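Cell division control protein 73 (Saccharomyces cerevisiae, PDB 3V46) serves in the PAF1 complex in transcription elongation and transcription-coupled histone modification, its C-terminal Ras-like domain, the part in this structure, promoting association of the complex with chromatin. Local coordinates at residues S25-Q34 against Y41-V50; Y84-F92 against L160-Y169. All coordinates share one frame; numbering follows the deposited sequence.

Interaction 1: residues S25-Q34 against Y41-V50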
loop_
_atom_site.group_PDB
_atom_site.type_symbol
_atom_site.label_atom_id
_atom_site.label_comp_id
_atom_site.label_asym_id
_atom_site.label_seq_id
_atom_site.Cartn_x
_atom_site.Cartn_y
_atom_site.Cartn_z
ATOM N N SER A 25 -11.450 -1.445 5.883
ATOM C CA SER A 25 -10.359 -0.759 5.190
ATOM C C SER A 25 -10.706 0.676 4.873
ATOM O O SER A 25 -11.770 0.951 4.331
ATOM C CB SER A 25 -10.022 -1.475 3.890
ATOM O OG SER A 25 -9.400 -2.718 4.158
ATOM N N ILE A 26 -9.807 1.597 5.197
ATOM C CA ILE A 26 -10.048 2.992 4.846
ATOM C C ILE A 26 -9.439 3.337 3.488
ATOM O O ILE A 26 -9.917 4.261 2.842
ATOM C CB ILE A 26 -9.653 4.013 5.960
ATOM C CG1 ILE A 26 -8.145 4.143 6.124
ATOM C CG2 ILE A 26 -10.326 3.640 7.290
ATOM C CD1 ILE A 26 -7.767 5.183 7.200
ATOM N N LEU A 27 -8.422 2.580 3.060
ATOM C CA LEU A 27 -7.849 2.708 1.717
ATOM C C LEU A 27 -7.988 1.387 0.961
ATOM O O LEU A 27 -7.648 0.328 1.484
ATOM C CB LEU A 27 -6.371 3.105 1.766
ATOM C CG LEU A 27 -6.042 4.532 2.196
ATOM C CD1 LEU A 27 -4.534 4.731 2.317
ATOM C CD2 LEU A 27 -6.626 5.529 1.213
ATOM N N THR A 28 -8.525 1.465 -0.257
ATOM C CA THR A 28 -8.692 0.294 -1.113
ATOM C C THR A 28 -8.336 0.676 -2.545
ATOM O O THR A 28 -8.068 1.841 -2.822
ATOM C CB THR A 28 -10.132 -0.181 -1.109
ATOM O OG1 THR A 28 -10.925 0.736 -1.872
ATOM C CG2 THR A 28 -10.677 -0.253 0.317
ATOM N N VAL A 29 -8.346 -0.279 -3.469
ATOM C CA VAL A 29 -8.078 0.080 -4.868
ATOM C C VAL A 29 -9.094 1.092 -5.395
ATOM O O VAL A 29 -8.815 1.790 -6.366
ATOM C CB VAL A 29 -8.030 -1.127 -5.845
ATOM C CG1 VAL A 29 -6.779 -1.936 -5.638
ATOM C CG2 VAL A 29 -9.295 -1.990 -5.733
ATOM N N ALA A 30 -10.262 1.183 -4.767
ATOM C CA ALA A 30 -11.298 2.089 -5.262
ATOM C C ALA A 30 -10.995 3.554 -4.990
ATOM O O ALA A 30 -11.451 4.418 -5.744
ATOM C CB ALA A 30 -12.667 1.718 -4.712
ATOM N N ASN A 31 -10.234 3.846 -3.930
ATOM C CA ASN A 31 -9.952 5.238 -3.572
ATOM C C ASN A 31 -8.473 5.593 -3.514
ATOM O O ASN A 31 -8.111 6.724 -3.192
ATOM C CB ASN A 31 -10.644 5.634 -2.254
ATOM C CG ASN A 31 -10.019 4.976 -1.032
ATOM O OD1 ASN A 31 -9.219 4.063 -1.139
ATOM N ND2 ASN A 31 -10.412 5.440 0.144
ATOM N N ILE A 32 -7.611 4.648 -3.863
ATOM C CA ILE A 32 -6.183 4.870 -3.715
ATOM C C ILE A 32 -5.628 5.881 -4.714
ATOM O O ILE A 32 -4.716 6.614 -4.395
ATOM C CB ILE A 32 -5.394 3.537 -3.781
ATOM C CG1 ILE A 32 -3.957 3.737 -3.290
ATOM C CG2 ILE A 32 -5.418 2.955 -5.192
ATOM C CD1 ILE A 32 -3.831 4.078 -1.829
ATOM N N LYS A 33 -6.159 5.925 -5.928
ATOM C CA LYS A 33 -5.663 6.887 -6.896
ATOM C C LYS A 33 -5.988 8.312 -6.444
ATOM O O LYS A 33 -5.122 9.190 -6.483
ATOM C CB LYS A 33 -6.247 6.597 -8.281
ATOM C CG LYS A 33 -5.688 7.468 -9.372
ATOM C CD LYS A 33 -6.294 7.095 -10.721
ATOM C CE LYS A 33 -6.104 5.626 -11.022
ATOM N NZ LYS A 33 -6.473 5.321 -12.447
ATOM N N GLN A 34 -7.227 8.552 -6.025
ATOM C CA GLN A 34 -7.602 9.878 -5.551
ATOM C C GLN A 34 -6.692 10.289 -4.396
ATOM O O GLN A 34 -6.250 11.434 -4.300
ATOM C CB GLN A 34 -9.056 9.896 -5.079
ATOM C CG GLN A 34 -10.057 9.629 -6.184
ATOM C CD GLN A 34 -11.326 10.452 -6.040
ATOM O OE1 GLN A 34 -11.457 11.264 -5.120
ATOM N NE2 GLN A 34 -12.270 10.247 -6.953
ATOM N N TYR A 41 -8.722 12.343 0.184
ATOM C CA TYR A 41 -9.287 11.160 0.814
ATOM C C TYR A 41 -10.813 11.099 0.669
ATOM O O TYR A 41 -11.522 12.049 1.022
ATOM C CB TYR A 41 -8.927 11.058 2.302
ATOM C CG TYR A 41 -9.556 9.814 2.839
ATOM C CD1 TYR A 41 -8.968 8.584 2.619
ATOM C CD2 TYR A 41 -10.793 9.849 3.474
ATOM C CE1 TYR A 41 -9.555 7.436 3.036
ATOM C CE2 TYR A 41 -11.395 8.689 3.907
ATOM C CZ TYR A 41 -10.770 7.487 3.672
ATOM O OH TYR A 41 -11.360 6.331 4.070
ATOM N N VAL A 42 -11.309 9.967 0.174
ATOM C CA VAL A 42 -12.743 9.743 -0.005
ATOM C C VAL A 42 -13.105 8.350 0.488
ATOM O O VAL A 42 -12.379 7.405 0.235
ATOM C CB VAL A 42 -13.129 9.829 -1.497
ATOM C CG1 VAL A 42 -14.615 9.563 -1.691
ATOM C CG2 VAL A 42 -12.740 11.186 -2.063
ATOM N N ASN A 43 -14.225 8.234 1.192
ATOM C CA ASN A 43 -14.763 6.946 1.612
ATOM C C ASN A 43 -14.846 5.992 0.426
ATOM O O ASN A 43 -15.476 6.312 -0.575
ATOM C CB ASN A 43 -16.161 7.161 2.194
ATOM C CG ASN A 43 -16.753 5.907 2.829
ATOM O OD1 ASN A 43 -16.507 4.787 2.388
ATOM N ND2 ASN A 43 -17.560 6.102 3.865
ATOM N N PRO A 44 -14.218 4.813 0.532
ATOM C CA PRO A 44 -14.121 3.935 -0.640
ATOM C C PRO A 44 -15.449 3.352 -1.104
ATOM O O PRO A 44 -15.578 2.960 -2.262
ATOM C CB PRO A 44 -13.189 2.818 -0.160
ATOM C CG PRO A 44 -13.326 2.823 1.322
ATOM C CD PRO A 44 -13.521 4.246 1.701
ATOM N N ARG A 45 -16.433 3.294 -0.221
ATOM C CA ARG A 45 -17.729 2.736 -0.595
ATOM C C ARG A 45 -18.513 3.708 -1.487
ATOM O O ARG A 45 -19.453 3.313 -2.177
ATOM C CB ARG A 45 -18.528 2.393 0.657
ATOM C CG ARG A 45 -19.798 1.608 0.385
ATOM C CD ARG A 45 -20.474 1.179 1.681
ATOM N NE ARG A 45 -21.696 0.416 1.434
ATOM C CZ ARG A 45 -22.900 0.960 1.267
ATOM N NH1 ARG A 45 -23.048 2.278 1.317
ATOM N NH2 ARG A 45 -23.963 0.193 1.048
ATOM N N ASN A 46 -18.082 4.967 -1.493
ATOM C CA ASN A 46 -18.749 6.033 -2.231
ATOM C C ASN A 46 -18.136 6.320 -3.606
ATOM O O ASN A 46 -18.428 7.356 -4.223
ATOM C CB ASN A 46 -18.746 7.314 -1.389
ATOM C CG ASN A 46 -19.578 7.181 -0.125
ATOM O OD1 ASN A 46 -20.345 6.229 0.026
ATOM N ND2 ASN A 46 -19.436 8.138 0.785
ATOM N N LEU A 47 -17.297 5.402 -4.078
ATOM C CA LEU A 47 -16.689 5.493 -5.403
ATOM C C LEU A 47 -16.991 4.226 -6.196
ATOM O O LEU A 47 -17.347 3.200 -5.616
ATOM C CB LEU A 47 -15.170 5.663 -5.286
ATOM C CG LEU A 47 -14.671 7.017 -4.779
ATOM C CD1 LEU A 47 -13.193 6.936 -4.456
ATOM C CD2 LEU A 47 -14.931 8.121 -5.796
ATOM N N PRO A 48 -16.850 4.292 -7.529
ATOM C CA PRO A 48 -17.017 3.110 -8.380
ATOM C C PRO A 48 -16.069 1.983 -7.996
ATOM O O PRO A 48 -14.884 2.221 -7.735
ATOM C CB PRO A 48 -16.652 3.626 -9.775
ATOM C CG PRO A 48 -16.877 5.092 -9.724
ATOM C CD PRO A 48 -16.601 5.515 -8.316
ATOM N N SER A 49 -16.578 0.758 -7.971
ATOM C CA SER A 49 -15.712 -0.387 -7.745
ATOM C C SER A 49 -14.789 -0.563 -8.957
ATOM O O SER A 49 -15.062 -0.051 -10.047
ATOM C CB SER A 49 -16.536 -1.649 -7.483
ATOM O OG SER A 49 -17.309 -1.989 -8.616
ATOM N N VAL A 50 -13.683 -1.267 -8.743
ATOM C CA VAL A 50 -12.693 -1.519 -9.779
ATOM C C VAL A 50 -12.796 -3.009 -10.123
ATOM O O VAL A 50 -12.214 -3.842 -9.452
ATOM C CB VAL A 50 -11.276 -1.167 -9.262
ATOM C CG1 VAL A 50 -10.231 -1.316 -10.361
ATOM C CG2 VAL A 50 -11.250 0.249 -8.700
HETATM O O HOH W 1 -13.010 4.147 -7.976
HETATM O O HOH W 2 -9.271 8.645 -1.560
#
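Asn31 and Tyr41 meet at one carbonyl, Ile26 O, in the part of the Ras-like domain that surrounds helix 32-38. Asn31 sits at the N-cap position of that helix, yet its side chain makes no capping bond. Instead it joins the turn before the helix to the loop after it. Its CG lies between the backbone N and the carbonyl carbon (chi1 71°), which turns the amide back over residues 26-28. Asn31 ND2 gives one N-H to Val42 O at 2.8 Å, nearly straight. Asn31 ND2 gives the other to Ile26 O at 3.0 Å. Both acceptors lie close to the amide plane, and OD1 takes the backbone N-H of Thr28, so three bonds fix the rotation of the group.

Tyr41 OH donates to the same Ile26 O at 2.8 Å. The ring plane is turned 67° from the Asn31 amide, and Leu27 CD2 touches the ring edge at CE1. Phe35 of the helix also packs on Tyr41. Pro44 runs alongside Asn31, pointing the same way, while Thr28 crosses Pro44 at about a right angle. Thr28 OG1 accepts from Ala30 N, an ST turn. Leu47 CD1 reaches Asn31 CB at 3.6 Å, and its CD2 faces Gln34 NE2 from the opposite direction. One water bridges Ala30 O and Pro48 O, donating to each at 2.7 Å.

Interaction 2: residues Y84-F92 against L160-Y169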
loop_
_atom_site.group_PDB
_atom_site.type_symbol
_atom_site.label_atom_id
_atom_site.label_comp_id
_atom_site.label_asym_id
_atom_site.label_seq_id
_atom_site.Cartn_x
_atom_site.Cartn_y
_atom_site.Cartn_z
ATOM N N TYR A 84 7.122 -12.772 -9.646
ATOM C CA TYR A 84 6.236 -11.636 -9.428
ATOM C C TYR A 84 6.359 -11.175 -7.981
ATOM O O TYR A 84 6.260 -9.990 -7.683
ATOM C CB TYR A 84 4.772 -11.998 -9.708
ATOM C CG TYR A 84 4.345 -11.892 -11.154
ATOM C CD1 TYR A 84 3.900 -10.687 -11.679
ATOM C CD2 TYR A 84 4.357 -13.000 -11.988
ATOM C CE1 TYR A 84 3.497 -10.586 -12.998
ATOM C CE2 TYR A 84 3.961 -12.908 -13.308
ATOM C CZ TYR A 84 3.530 -11.698 -13.806
ATOM O OH TYR A 84 3.128 -11.601 -15.118
ATOM N N TRP A 85 6.563 -12.118 -7.072
ATOM C CA TRP A 85 6.649 -11.772 -5.658
ATOM C C TRP A 85 7.854 -10.894 -5.339
ATOM O O TRP A 85 7.807 -10.102 -4.402
ATOM C CB TRP A 85 6.650 -13.031 -4.793
ATOM C CG TRP A 85 5.284 -13.577 -4.686
ATOM C CD1 TRP A 85 4.766 -14.661 -5.337
ATOM C CD2 TRP A 85 4.219 -13.022 -3.912
ATOM N NE1 TRP A 85 3.442 -14.821 -4.999
ATOM C CE2 TRP A 85 3.084 -13.827 -4.124
ATOM C CE3 TRP A 85 4.120 -11.927 -3.050
ATOM C CZ2 TRP A 85 1.864 -13.564 -3.515
ATOM C CZ3 TRP A 85 2.907 -11.670 -2.446
ATOM C CH2 TRP A 85 1.800 -12.492 -2.672
ATOM N N ASP A 86 8.924 -11.019 -6.117
ATOM C CA ASP A 86 10.114 -10.200 -5.897
ATOM C C ASP A 86 9.849 -8.742 -6.237
ATOM O O ASP A 86 10.628 -7.864 -5.851
ATOM C CB ASP A 86 11.287 -10.691 -6.743
ATOM C CG ASP A 86 11.754 -12.072 -6.358
ATOM O OD1 ASP A 86 11.672 -12.414 -5.162
ATOM O OD2 ASP A 86 12.218 -12.816 -7.258
ATOM N N ARG A 87 8.761 -8.495 -6.970
ATOM C CA ARG A 87 8.398 -7.158 -7.434
ATOM C C ARG A 87 7.530 -6.408 -6.433
ATOM O O ARG A 87 7.260 -5.227 -6.613
ATOM C CB ARG A 87 7.648 -7.244 -8.769
ATOM C CG ARG A 87 8.514 -7.722 -9.938
ATOM C CD ARG A 87 7.672 -8.107 -11.145
ATOM N NE ARG A 87 6.845 -7.009 -11.632
ATOM C CZ ARG A 87 5.921 -7.132 -12.577
ATOM N NH1 ARG A 87 5.712 -8.308 -13.157
ATOM N NH2 ARG A 87 5.206 -6.085 -12.951
ATOM N N VAL A 88 7.067 -7.091 -5.393
ATOM C CA VAL A 88 6.189 -6.461 -4.410
ATOM C C VAL A 88 7.030 -5.562 -3.509
ATOM O O VAL A 88 7.946 -6.031 -2.831
ATOM C CB VAL A 88 5.426 -7.519 -3.586
ATOM C CG1 VAL A 88 4.644 -6.877 -2.446
ATOM C CG2 VAL A 88 4.481 -8.306 -4.478
ATOM N N VAL A 89 6.728 -4.266 -3.530
ATOM C CA VAL A 89 7.524 -3.265 -2.812
ATOM C C VAL A 89 6.785 -2.669 -1.617
ATOM O O VAL A 89 7.402 -2.072 -0.739
ATOM C CB VAL A 89 7.994 -2.120 -3.742
ATOM C CG1 VAL A 89 8.902 -2.658 -4.836
ATOM C CG2 VAL A 89 6.818 -1.377 -4.344
ATOM N N ALA A 90 5.464 -2.828 -1.572
ATOM C CA ALA A 90 4.682 -2.349 -0.436
ATOM C C ALA A 90 3.422 -3.165 -0.308
ATOM O O ALA A 90 2.838 -3.598 -1.309
ATOM C CB ALA A 90 4.346 -0.872 -0.597
ATOM N N ILE A 91 3.007 -3.353 0.942
ATOM C CA ILE A 91 1.807 -4.094 1.281
ATOM C C ILE A 91 1.006 -3.273 2.277
ATOM O O ILE A 91 1.501 -2.932 3.360
ATOM C CB ILE A 91 2.159 -5.469 1.882
ATOM C CG1 ILE A 91 2.956 -6.306 0.856
ATOM C CG2 ILE A 91 0.894 -6.216 2.313
ATOM C CD1 ILE A 91 3.485 -7.598 1.390
ATOM N N PHE A 92 -0.224 -2.926 1.897
ATOM C CA PHE A 92 -1.162 -2.321 2.820
ATOM C C PHE A 92 -1.886 -3.442 3.533
ATOM O O PHE A 92 -2.373 -4.377 2.892
ATOM C CB PHE A 92 -2.179 -1.445 2.083
ATOM C CG PHE A 92 -1.620 -0.155 1.552
ATOM C CD1 PHE A 92 -0.370 -0.095 0.973
ATOM C CD2 PHE A 92 -2.358 0.999 1.615
ATOM C CE1 PHE A 92 0.128 1.106 0.476
ATOM C CE2 PHE A 92 -1.864 2.192 1.113
ATOM C CZ PHE A 92 -0.635 2.241 0.536
ATOM N N LEU A 160 7.929 5.610 0.580
ATOM C CA LEU A 160 8.027 4.605 -0.465
ATOM C C LEU A 160 9.270 4.834 -1.341
ATOM O O LEU A 160 9.932 3.888 -1.748
ATOM C CB LEU A 160 6.752 4.607 -1.301
ATOM C CG LEU A 160 6.652 3.498 -2.340
ATOM C CD1 LEU A 160 6.819 2.120 -1.703
ATOM C CD2 LEU A 160 5.324 3.593 -3.064
ATOM N N GLU A 161 9.605 6.094 -1.606
ATOM C CA GLU A 161 10.801 6.424 -2.373
ATOM C C GLU A 161 12.043 5.837 -1.707
ATOM O O GLU A 161 12.889 5.241 -2.367
ATOM C CB GLU A 161 10.941 7.944 -2.493
ATOM C CG GLU A 161 12.114 8.404 -3.309
ATOM C CD GLU A 161 12.205 9.909 -3.355
ATOM O OE1 GLU A 161 12.118 10.545 -2.281
ATOM O OE2 GLU A 161 12.345 10.456 -4.461
ATOM N N LYS A 162 12.134 6.007 -0.393
ATOM C CA LYS A 162 13.247 5.502 0.396
ATOM C C LYS A 162 13.325 3.985 0.282
ATOM O O LYS A 162 14.412 3.401 0.138
ATOM C CB LYS A 162 13.033 5.914 1.850
ATOM C CG LYS A 162 14.101 5.465 2.829
ATOM C CD LYS A 162 13.798 5.993 4.233
ATOM C CE LYS A 162 13.384 7.469 4.200
ATOM N NZ LYS A 162 13.016 7.990 5.548
ATOM N N GLU A 163 12.165 3.343 0.334
ATOM C CA GLU A 163 12.118 1.898 0.251
ATOM C C GLU A 163 12.586 1.444 -1.131
ATOM O O GLU A 163 13.371 0.509 -1.234
ATOM C CB GLU A 163 10.711 1.382 0.568
ATOM C CG GLU A 163 10.540 -0.130 0.472
ATOM C CD GLU A 163 11.344 -0.901 1.510
ATOM O OE1 GLU A 163 11.859 -0.282 2.466
ATOM O OE2 GLU A 163 11.462 -2.140 1.366
ATOM N N LEU A 164 12.133 2.119 -2.190
ATOM C CA LEU A 164 12.544 1.748 -3.547
ATOM C C LEU A 164 14.055 1.871 -3.729
ATOM O O LEU A 164 14.701 0.995 -4.299
ATOM C CB LEU A 164 11.830 2.603 -4.589
ATOM C CG LEU A 164 10.327 2.371 -4.694
ATOM C CD1 LEU A 164 9.715 3.364 -5.654
ATOM C CD2 LEU A 164 10.055 0.954 -5.142
ATOM N N ILE A 165 14.623 2.962 -3.240
ATOM C CA ILE A 165 16.057 3.175 -3.366
ATOM C C ILE A 165 16.802 2.057 -2.635
ATOM O O ILE A 165 17.799 1.538 -3.132
ATOM C CB ILE A 165 16.444 4.569 -2.851
ATOM C CG1 ILE A 165 15.989 5.625 -3.864
ATOM C CG2 ILE A 165 17.959 4.688 -2.629
ATOM C CD1 ILE A 165 15.997 7.030 -3.329
ATOM N N SER A 166 16.290 1.647 -1.480
ATOM C CA SER A 166 16.938 0.582 -0.717
ATOM C C SER A 166 16.823 -0.768 -1.423
ATOM O O SER A 166 17.706 -1.619 -1.269
ATOM C CB SER A 166 16.385 0.501 0.707
ATOM O OG SER A 166 15.125 -0.142 0.746
ATOM N N ARG A 167 15.756 -0.959 -2.205
ATOM C CA ARG A 167 15.560 -2.210 -2.945
ATOM C C ARG A 167 16.243 -2.159 -4.315
ATOM O O ARG A 167 16.107 -3.089 -5.116
ATOM C CB ARG A 167 14.069 -2.526 -3.145
ATOM C CG ARG A 167 13.211 -2.573 -1.882
ATOM C CD ARG A 167 13.097 -3.966 -1.262
ATOM N NE ARG A 167 12.888 -5.032 -2.243
ATOM C CZ ARG A 167 11.722 -5.627 -2.492
ATOM N NH1 ARG A 167 10.633 -5.276 -1.829
ATOM N NH2 ARG A 167 11.655 -6.592 -3.401
ATOM N N GLY A 168 16.944 -1.064 -4.596
ATOM C CA GLY A 168 17.817 -1.000 -5.756
ATOM C C GLY A 168 17.295 -0.253 -6.966
ATOM O O GLY A 168 17.984 -0.154 -7.980
ATOM N N TYR A 169 16.082 0.274 -6.872
ATOM C CA TYR A 169 15.521 1.058 -7.960
ATOM C C TYR A 169 16.373 2.330 -8.112
ATOM O O TYR A 169 16.791 2.931 -7.123
ATOM C CB TYR A 169 14.024 1.352 -7.705
ATOM C CG TYR A 169 13.138 0.107 -7.759
ATOM C CD1 TYR A 169 13.096 -0.789 -6.696
ATOM C CD2 TYR A 169 12.352 -0.177 -8.878
ATOM C CE1 TYR A 169 12.312 -1.930 -6.742
ATOM C CE2 TYR A 169 11.558 -1.316 -8.934
ATOM C CZ TYR A 169 11.544 -2.194 -7.860
ATOM O OH TYR A 169 10.771 -3.342 -7.891
HETATM O O HOH W 3 9.338 -8.481 -2.716
HETATM O O HOH W 4 11.769 -5.394 -6.316
HETATM O O HOH W 5 9.585 -3.305 0.037
#
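A Schellman motif closes helix 149-166 at Gly168, and the residues round it dock on strand 88-92 and the turn that leads into it. Gly168 has positive phi (102°). Tyr169 N bonds back to Leu164 O, and Gly168 N to Ile165 O. Beyond the turn, Tyr169 folds back against Leu164, whose CD2 lies over one face of the ring, offset toward the rim.

Val89 fits against this pair. Val89 CG1 meets Leu164 CD2 at 3.8 Å and Tyr169 OH at 3.6 Å. The Val89 side chain crosses both obliquely. One turn back along the helix, Leu160 CD1 touches Ala90 CB at 4.0 Å. Strand 88-92 is a central strand of the Ras-like sheet, next to strands 16-18 and 116-122. The last turns of the helix, residues 160-166, run at 145° to strand 88-92, nearer antiparallel than parallel, with the two segment axes 9.1 Å apart at their closest. Phe70 of strand 68-73 touches both leucines, and Tyr118 of strand 116-122 touches Leu160.

The polar side belongs to Arg167. Its chain bends at chi2 (-92°) and again at chi3, bringing the guanidinium to the start of the strand. Arg167 NH1 donates to Val88 O at 3.0 Å, with the oxygen near the guanidinium plane. Arg167 NH2 lies 2.9 Å from Asp86 O. One water accepts from NH2 and donates to Trp85 O and Val88 O. A second accepts from NH1 and donates to Val89 O and to Glu163 OE2, the latter at 2.6 Å. A third links Asp86 O to Tyr169 OH.

How the interactions relate
Interaction 1 comes first along the chain and closes before interaction 2 opens. Their centres are about 23 Å apart, on opposite sides of the centre of the domain. Interaction 1 gathers the loops that flank helix 32-38. Interaction 2 sets the end of helix 149-166 on strand 88-92, with 67 residues between its segments. The two meet through Phe92 at the end of that strand: its CE2 packs on Leu27 CD1 at 3.9 Å and on Ile32 CD1 at 4.0 Å. Phe120 of strand 116-122 also touches Ile26, Leu27 and Phe92. The central sheet of this Ras-like, non-GTP-binding domain thus connects both regions.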